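Local structure of RNA polymerase sigma-H factor (Fusobacterium nucleatum subsp. nucleatum, 3MZY) at residues S30-A33 and F34-R38. The protein probably acts as a sigma-70 family initiation factor that directs RNA polymerase to specific promoter sites and is then released. Sequence-based numbering, arbitrary orientation.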
# COMPACT_ATOMS: atom_id res chain seq x y z
N SER A 30 -1.99 -10.39 0.74
CA SER A 30 -2.47 -9.70 1.95
C SER A 30 -1.43 -9.72 3.07
O SER A 30 -1.17 -8.68 3.68
CB SER A 30 -3.78 -10.31 2.45
OG SER A 30 -4.89 -9.74 1.77
N SER A 31 -0.84 -10.88 3.33
CA SER A 31 0.15 -10.95 4.40
C SER A 31 1.49 -10.34 3.98
O SER A 31 2.22 -9.81 4.81
CB SER A 31 0.32 -12.39 4.92
OG SER A 31 0.39 -13.30 3.85
N PHE A 32 1.81 -10.38 2.69
CA PHE A 32 3.05 -9.76 2.25
C PHE A 32 2.94 -8.24 2.37
O PHE A 32 3.88 -7.58 2.82
CB PHE A 32 3.47 -10.21 0.82
CG PHE A 32 4.82 -9.65 0.39
CD1 PHE A 32 6.00 -10.06 1.04
CD2 PHE A 32 4.92 -8.71 -0.65
CE1 PHE A 32 7.26 -9.54 0.66
CE2 PHE A 32 6.16 -8.20 -1.04
CZ PHE A 32 7.34 -8.62 -0.39
N ALA A 33 1.79 -7.71 2.02
CA ALA A 33 1.55 -6.29 2.12
C ALA A 33 1.64 -5.82 3.57
O ALA A 33 2.29 -4.81 3.87
CB ALA A 33 0.20 -5.93 1.52
N PHE A 34 1.04 -6.61 4.46
CA PHE A 34 0.99 -6.32 5.90
C PHE A 34 2.42 -6.26 6.45
O PHE A 34 2.79 -5.32 7.15
CB PHE A 34 0.11 -7.38 6.59
CG PHE A 34 0.13 -7.35 8.10
CD1 PHE A 34 -0.52 -6.33 8.81
CD2 PHE A 34 0.76 -8.37 8.82
CE1 PHE A 34 -0.51 -6.34 10.24
CE2 PHE A 34 0.77 -8.38 10.23
CZ PHE A 34 0.14 -7.37 10.94
N LEU A 35 3.22 -7.26 6.08
CA LEU A 35 4.65 -7.25 6.39
C LEU A 35 5.41 -5.99 5.92
O LEU A 35 5.99 -5.28 6.76
CB LEU A 35 5.31 -8.53 5.85
CG LEU A 35 5.66 -9.66 6.83
CD1 LEU A 35 7.18 -9.82 6.90
CD2 LEU A 35 5.04 -9.51 8.26
N CYS A 36 5.39 -5.72 4.61
CA CYS A 36 6.10 -4.56 4.04
C CYS A 36 5.63 -3.26 4.65
O CYS A 36 6.45 -2.38 4.96
CB CYS A 36 5.96 -4.48 2.52
SG CYS A 36 6.69 -5.91 1.70
N ILE A 37 4.32 -3.14 4.85
CA ILE A 37 3.75 -1.91 5.36
C ILE A 37 4.18 -1.63 6.80
O ILE A 37 4.52 -0.50 7.14
CB ILE A 37 2.23 -1.89 5.18
CG1 ILE A 37 1.90 -1.65 3.70
CG2 ILE A 37 1.61 -0.82 6.09
CD1 ILE A 37 0.55 -2.18 3.24
N ARG A 38 4.23 -2.67 7.63
CA ARG A 38 4.66 -2.44 9.01
C ARG A 38 6.18 -2.28 9.11
O ARG A 38 6.65 -1.58 9.99
CB ARG A 38 4.11 -3.49 9.96
CG ARG A 38 2.57 -3.41 10.08
CD ARG A 38 2.04 -4.32 11.18
NE ARG A 38 2.42 -3.88 12.53
CZ ARG A 38 1.76 -2.95 13.24
NH1 ARG A 38 2.16 -2.63 14.46
NH2 ARG A 38 0.69 -2.34 12.72
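Phe-34, Leu-35, Cys-36 and Ile-37 give their backbone N-H groups to the carbonyl oxygens of Ser-30, Ser-31, Phe-32 and Ala-33, four consecutive i to i+4 bonds of a regular alpha-helix. The shortest runs 2.8 Å from Ile-37 N to Ala-33 O. The longest, from Phe-34 N to Ser-30 O, measures 3.1 Å. One turn apart, Phe-32 and Cys-36 form a sulfur-aromatic contact. With chi1 at -175°, Phe-32 CG lies opposite the backbone N, and the ring turns one face to Cys-36 SG. The sulfur of Cys-36, SG, sits above that face, 3.7 Å from the centroid of the Phe-32 ring. It is displaced toward the rim, the ring atom nearest to Cys-36 SG being Phe-32 CZ at 3.5 Å. Cys-36 SG is set anti to its own carbonyl carbon (chi1 -62°), which carries it back along the helix over the ring. Ala-33 and Ile-37 make a looser apolar pair, with Ala-33 CB 4.1 Å from Ile-37 CD1. Ile-37 CD1 also lies 3.2 Å from Ala-33 O. Phe-32, Ala-33 and Cys-36 all rest on Ala-18 of helix 8-21, and Ile-37 reaches Leu-15 there, so this face of helix 29-50 builds a helix-helix interface within sigma-70 region 2. Elsewhere on the turn, Phe-34 touches Ser-126 in a loop, while Ser-30 OG hydrogen-bonds Asp-142 OD1, tying the start of the helix to helix 138-159.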